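Local atomic coordinates of Cys-Gly metallodipeptidase DUG1 (Saccharomyces cerevisiae, PDB entry 4G1P), a protein that hydrolyses the dipeptide Cys-Gly as a metal-dependent M20-family peptidase and serves as the catalytic component of the glutathione degradosomal complex. Residues 36-46 against 74-84. Numbering follows the deposited sequence.
Sequences ESLRSKVFDKA and STPNLSLPPVI
Arg39, in the first turn of helix 39-55, reaches across to segment 74-84 and is held there flat between two apolar side chains. CD2 of Leu78 lies over the centre of one guanidinium face, 3.7 Å from CZ of Arg39, while the ring of Pro81 covers the opposite face nearer its rim. At the edge, NH1 of Arg39 donates a bent hydrogen bond (N-H...O 144°) to the backbone O of Ser79, 2.9 Å away and close to the guanidinium plane. Arginine suits this buried place because its flat group accepts greasy neighbours above and below yet donates around its rim; NH2 uses that rim on the backbone O of Ser33. Bends at chi2 (58°) and chi3 (46°) curl the chain round CD2 of Leu78.

Farther along the helix, the packing is mostly apolar. CG1 of Val42 touches CG of Pro81 at 3.7 Å, and small Ala46 lets its CB approach CG of Pro82 to 3.6 Å. Phe43 turns a ring edge to the backbone of Ser79 to Pro81, meeting the carbonyls of Ser79 and Leu80. The Val42 side chain is about 5 Å from that of Asp104, probably an active-site residue, and neighbouring Tyr103 packs on Ala46 and Pro81.

The other end is looser. Glu36 extends past Leu78 toward exposed Pro76 and Ser74, but its OE2 and the O of Ser74 are both acceptors, so their 3.3 Å approach is no bond; Gln331 of the second subunit packs nearby.

Helix 39-55 and the loop leading into strand 83-88 are thus joined by apolar packing, with rigid proline rings, and by a buried arginine laid between Leu78 and Pro81. Its cross-segment hydrogen bond depends on the path of the chain at Ser79 rather than on that residue's side chain.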
ATOM      1  N   GLU A  36      13.929   7.979   3.284  1.00 26.76           N
ATOM      2  CA  GLU A  36      15.352   8.087   2.965  1.00 29.74           C
ATOM      3  C   GLU A  36      15.664   9.251   2.032  1.00 27.02           C
ATOM      4  O   GLU A  36      16.675   9.936   2.203  1.00 25.94           O
ATOM      5  CB  GLU A  36      15.869   6.788   2.358  1.00 27.52           C
ATOM      6  CG  GLU A  36      15.981   5.648   3.338  1.00 30.17           C
ATOM      7  CD  GLU A  36      16.452   4.378   2.665  1.00 42.71           C
ATOM      8  OE1 GLU A  36      16.871   4.460   1.480  1.00 39.75           O
ATOM      9  OE2 GLU A  36      16.395   3.307   3.316  1.00 43.92           O
ATOM     10  N   SER A  37      14.783   9.476   1.060  1.00 24.10           N
ATOM     11  CA  SER A  37      14.947  10.559   0.097  1.00 24.32           C
ATOM     12  C   SER A  37      14.889  11.940   0.751  1.00 26.60           C
ATOM     13  O   SER A  37      15.296  12.928   0.149  1.00 27.16           O
ATOM     14  CB  SER A  37      13.875  10.471  -0.985  1.00 25.14           C
ATOM     15  OG  SER A  37      12.672  11.090  -0.548  1.00 34.69           O
ATOM     16  N   LEU A  38      14.387  12.010   1.981  1.00 26.17           N
ATOM     17  CA  LEU A  38      14.265  13.287   2.673  1.00 22.95           C
ATOM     18  C   LEU A  38      15.244  13.406   3.826  1.00 23.29           C
ATOM     19  O   LEU A  38      15.176  14.364   4.602  1.00 20.75           O
ATOM     20  CB  LEU A  38      12.843  13.467   3.203  1.00 23.65           C
ATOM     21  CG  LEU A  38      11.715  13.526   2.176  1.00 25.16           C
ATOM     22  CD1 LEU A  38      10.382  13.645   2.875  1.00 21.39           C
ATOM     23  CD2 LEU A  38      11.924  14.679   1.212  1.00 17.91           C
ATOM     24  N   ARG A  39      16.140  12.429   3.956  1.00 22.88           N
ATOM     25  CA  ARG A  39      17.098  12.442   5.055  1.00 22.62           C
ATOM     26  C   ARG A  39      17.841  13.777   5.096  1.00 21.19           C
ATOM     27  O   ARG A  39      18.049  14.347   6.166  1.00 25.01           O
ATOM     28  CB  ARG A  39      18.074  11.263   4.953  1.00 23.22           C
ATOM     29  CG  ARG A  39      19.154  11.200   6.040  1.00 20.48           C
ATOM     30  CD  ARG A  39      18.582  11.141   7.458  1.00 19.29           C
ATOM     31  NE  ARG A  39      17.501  10.168   7.566  1.00 25.53           N
ATOM     32  CZ  ARG A  39      17.616   8.961   8.113  1.00 23.53           C
ATOM     33  NH1 ARG A  39      18.764   8.568   8.626  1.00 30.23           N
ATOM     34  NH2 ARG A  39      16.575   8.144   8.150  1.00 22.49           N
ATOM     35  N   SER A  40      18.197  14.294   3.925  1.00 23.13           N
ATOM     36  CA  SER A  40      18.917  15.563   3.839  1.00 23.62           C
ATOM     37  C   SER A  40      18.100  16.705   4.435  1.00 22.10           C
ATOM     38  O   SER A  40      18.645  17.604   5.064  1.00 22.05           O
ATOM     39  CB  SER A  40      19.305  15.880   2.395  1.00 21.53           C
ATOM     40  OG  SER A  40      18.199  16.364   1.674  1.00 25.12           O
ATOM     41  N   LYS A  41      16.788  16.656   4.243  1.00 24.15           N
ATOM     42  CA  LYS A  41      15.894  17.617   4.881  1.00 23.98           C
ATOM     43  C   LYS A  41      16.002  17.527   6.395  1.00 21.65           C
ATOM     44  O   LYS A  41      16.049  18.550   7.087  1.00 20.08           O
ATOM     45  CB  LYS A  41      14.452  17.380   4.442  1.00 22.33           C
ATOM     46  CG  LYS A  41      14.241  17.614   2.962  1.00 22.92           C
ATOM     47  CD  LYS A  41      14.797  18.971   2.555  1.00 25.12           C
ATOM     48  CE  LYS A  41      14.536  19.268   1.080  1.00 24.28           C
ATOM     49  NZ  LYS A  41      15.243  20.512   0.631  1.00 22.59           N
ATOM     50  N   VAL A  42      16.059  16.300   6.902  1.00 20.15           N
ATOM     51  CA  VAL A  42      16.182  16.108   8.338  1.00 21.38           C
ATOM     52  C   VAL A  42      17.433  16.793   8.860  1.00 21.09           C
ATOM     53  O   VAL A  42      17.393  17.428   9.912  1.00 21.35           O
ATOM     54  CB  VAL A  42      16.161  14.621   8.758  1.00 17.89           C
ATOM     55  CG1 VAL A  42      16.100  14.518  10.263  1.00 13.12           C
ATOM     56  CG2 VAL A  42      14.965  13.939   8.167  1.00 17.96           C
ATOM     57  N   PHE A  43      18.531  16.702   8.117  1.00 20.83           N
ATOM     58  CA  PHE A  43      19.757  17.372   8.542  1.00 20.01           C
ATOM     59  C   PHE A  43      19.595  18.887   8.530  1.00 21.12           C
ATOM     60  O   PHE A  43      20.088  19.570   9.439  1.00 22.21           O
ATOM     61  CB  PHE A  43      20.945  16.972   7.673  1.00 23.54           C
ATOM     62  CG  PHE A  43      21.219  15.496   7.661  1.00 25.35           C
ATOM     63  CD1 PHE A  43      21.013  14.729   8.804  1.00 21.89           C
ATOM     64  CD2 PHE A  43      21.674  14.868   6.503  1.00 22.35           C
ATOM     65  CE1 PHE A  43      21.272  13.368   8.793  1.00 23.03           C
ATOM     66  CE2 PHE A  43      21.931  13.505   6.478  1.00 21.36           C
ATOM     67  CZ  PHE A  43      21.733  12.750   7.619  1.00 24.40           C
ATOM     68  N   ASP A  44      18.894  19.413   7.526  1.00 18.48           N
ATOM     69  CA  ASP A  44      18.687  20.861   7.440  1.00 21.22           C
ATOM     70  C   ASP A  44      17.865  21.350   8.618  1.00 23.31           C
ATOM     71  O   ASP A  44      18.089  22.445   9.130  1.00 22.05           O
ATOM     72  CB  ASP A  44      17.966  21.259   6.156  1.00 22.46           C
ATOM     73  CG  ASP A  44      18.767  20.948   4.910  1.00 24.30           C
ATOM     74  OD1 ASP A  44      19.982  20.703   5.024  1.00 26.34           O
ATOM     75  OD2 ASP A  44      18.173  20.957   3.816  1.00 26.37           O
ATOM     76  N   LYS A  45      16.903  20.525   9.024  1.00 21.92           N
ATOM     77  CA  LYS A  45      16.054  20.822  10.160  1.00 19.41           C
ATOM     78  C   LYS A  45      16.914  20.919  11.413  1.00 19.00           C
ATOM     79  O   LYS A  45      16.809  21.881  12.167  1.00 17.49           O
ATOM     80  CB  LYS A  45      14.987  19.737  10.295  1.00 18.24           C
ATOM     81  CG  LYS A  45      14.003  19.903  11.435  1.00 17.91           C
ATOM     82  CD  LYS A  45      12.924  20.896  11.107  1.00 18.62           C
ATOM     83  CE  LYS A  45      11.916  21.038  12.247  1.00 15.50           C
ATOM     84  NZ  LYS A  45      10.849  20.015  12.226  1.00 10.89           N
ATOM     85  N   ALA A  46      17.788  19.935  11.613  1.00 20.15           N
ATOM     86  CA  ALA A  46      18.696  19.940  12.766  1.00 20.89           C
ATOM     87  C   ALA A  46      19.596  21.162  12.721  1.00 19.98           C
ATOM     88  O   ALA A  46      19.894  21.774  13.747  1.00 21.95           O
ATOM     89  CB  ALA A  46      19.545  18.679  12.796  1.00 15.64           C
ATOM     90  N   SER A  74      17.157  -1.951   6.285  1.00 65.03           N
ATOM     91  CA  SER A  74      17.498  -1.407   4.977  1.00 63.99           C
ATOM     92  C   SER A  74      18.105  -0.016   5.100  1.00 58.02           C
ATOM     93  O   SER A  74      17.413   0.947   5.423  1.00 57.55           O
ATOM     94  CB  SER A  74      16.263  -1.359   4.077  1.00 65.60           C
ATOM     95  OG  SER A  74      16.451  -0.458   3.000  1.00 60.22           O
ATOM     96  N   THR A  75      19.402   0.083   4.839  1.00 56.94           N
ATOM     97  CA  THR A  75      20.096   1.364   4.895  1.00 52.35           C
ATOM     98  C   THR A  75      21.350   1.349   4.032  1.00 50.77           C
ATOM     99  O   THR A  75      22.206   0.478   4.177  1.00 47.69           O
ATOM    100  CB  THR A  75      20.486   1.737   6.336  1.00 54.34           C
ATOM    101  OG1 THR A  75      21.183   2.987   6.337  1.00 44.12           O
ATOM    102  CG2 THR A  75      21.378   0.665   6.939  1.00 56.46           C
ATOM    103  N   PRO A  76      21.447   2.322   3.132  1.00 45.24           N
ATOM    104  CA  PRO A  76      22.619   2.461   2.265  1.00 40.03           C
ATOM    105  C   PRO A  76      23.708   3.246   2.976  1.00 34.76           C
ATOM    106  O   PRO A  76      24.241   4.200   2.418  1.00 34.34           O
ATOM    107  CB  PRO A  76      22.082   3.277   1.094  1.00 36.27           C
ATOM    108  CG  PRO A  76      20.984   4.089   1.686  1.00 32.15           C
ATOM    109  CD  PRO A  76      20.346   3.209   2.721  1.00 35.54           C
ATOM    110  N   ASN A  77      24.025   2.848   4.202  1.00 35.09           N
ATOM    111  CA  ASN A  77      24.950   3.605   5.028  1.00 35.04           C
ATOM    112  C   ASN A  77      24.568   5.077   5.202  1.00 32.42           C
ATOM    113  O   ASN A  77      25.416   5.971   5.233  1.00 30.19           O
ATOM    114  CB  ASN A  77      26.387   3.443   4.538  1.00 32.95           C
ATOM    115  CG  ASN A  77      27.009   2.150   5.020  1.00 40.48           C
ATOM    116  OD1 ASN A  77      26.544   1.552   5.999  1.00 46.78           O
ATOM    117  ND2 ASN A  77      28.061   1.702   4.334  1.00 33.91           N
ATOM    118  N   LEU A  78      23.268   5.304   5.311  1.00 32.16           N
ATOM    119  CA  LEU A  78      22.722   6.608   5.614  1.00 32.91           C
ATOM    120  C   LEU A  78      23.089   6.973   7.058  1.00 31.61           C
ATOM    121  O   LEU A  78      22.880   6.166   7.967  1.00 34.79           O
ATOM    122  CB  LEU A  78      21.207   6.513   5.470  1.00 34.12           C
ATOM    123  CG  LEU A  78      20.381   7.741   5.124  1.00 33.01           C
ATOM    124  CD1 LEU A  78      20.776   8.290   3.766  1.00 27.39           C
ATOM    125  CD2 LEU A  78      18.937   7.310   5.110  1.00 35.69           C
ATOM    126  N   SER A  79      23.644   8.163   7.281  1.00 22.98           N
ATOM    127  CA  SER A  79      23.896   8.603   8.652  1.00 25.01           C
ATOM    128  C   SER A  79      22.565   8.896   9.343  1.00 25.94           C
ATOM    129  O   SER A  79      21.593   9.252   8.692  1.00 24.69           O
ATOM    130  CB  SER A  79      24.770   9.857   8.689  1.00 23.41           C
ATOM    131  OG  SER A  79      25.990   9.682   7.995  1.00 25.50           O
ATOM    132  N   LEU A  80      22.519   8.743  10.660  1.00 27.60           N
ATOM    133  CA  LEU A  80      21.324   9.084  11.429  1.00 26.37           C
ATOM    134  C   LEU A  80      21.265  10.592  11.649  1.00 23.59           C
ATOM    135  O   LEU A  80      22.307  11.244  11.666  1.00 22.38           O
ATOM    136  CB  LEU A  80      21.339   8.363  12.784  1.00 27.16           C
ATOM    137  CG  LEU A  80      21.132   6.848  12.734  1.00 31.06           C
ATOM    138  CD1 LEU A  80      21.768   6.183  13.937  1.00 28.59           C
ATOM    139  CD2 LEU A  80      19.656   6.489  12.638  1.00 26.63           C
ATOM    140  N   PRO A  81      20.047  11.147  11.813  1.00 25.45           N
ATOM    141  CA  PRO A  81      19.864  12.546  12.236  1.00 20.24           C
ATOM    142  C   PRO A  81      20.599  12.766  13.539  1.00 21.02           C
ATOM    143  O   PRO A  81      20.523  11.902  14.401  1.00 20.73           O
ATOM    144  CB  PRO A  81      18.363  12.641  12.502  1.00 18.73           C
ATOM    145  CG  PRO A  81      17.755  11.557  11.708  1.00 21.13           C
ATOM    146  CD  PRO A  81      18.761  10.451  11.624  1.00 23.38           C
ATOM    147  N   PRO A  82      21.311  13.891  13.679  1.00 21.80           N
ATOM    148  CA  PRO A  82      22.107  14.190  14.878  1.00 21.59           C
ATOM    149  C   PRO A  82      21.236  14.485  16.098  1.00 21.60           C
ATOM    150  O   PRO A  82      20.176  15.070  15.923  1.00 23.78           O
ATOM    151  CB  PRO A  82      22.859  15.463  14.475  1.00 21.74           C
ATOM    152  CG  PRO A  82      22.000  16.091  13.452  1.00 18.91           C
ATOM    153  CD  PRO A  82      21.407  14.963  12.678  1.00 19.41           C
ATOM    154  N   VAL A  83      21.652  14.083  17.296  1.00 19.47           N
ATOM    155  CA  VAL A  83      20.921  14.488  18.490  1.00 22.86           C
ATOM    156  C   VAL A  83      21.519  15.809  18.886  1.00 25.22           C
ATOM    157  O   VAL A  83      22.737  15.971  18.815  1.00 28.59           O
ATOM    158  CB  VAL A  83      21.048  13.505  19.670  1.00 21.78           C
ATOM    159  CG1 VAL A  83      20.333  14.061  20.879  1.00 18.84           C
ATOM    160  CG2 VAL A  83      20.445  12.180  19.316  1.00 21.77           C
ATOM    161  N   ILE A  84      20.673  16.758  19.270  1.00 21.46           N
ATOM    162  CA  ILE A  84      21.127  18.122  19.487  1.00 22.67           C
ATOM    163  C   ILE A  84      21.231  18.426  20.963  1.00 22.42           C
ATOM    164  O   ILE A  84      20.228  18.491  21.651  1.00 21.32           O
ATOM    165  CB  ILE A  84      20.170  19.140  18.866  1.00 23.06           C
ATOM    166  CG1 ILE A  84      19.999  18.880  17.364  1.00 21.30           C
ATOM    167  CG2 ILE A  84      20.690  20.538  19.113  1.00 22.12           C
ATOM    168  CD1 ILE A  84      18.966  19.774  16.703  1.00 20.38           C
TER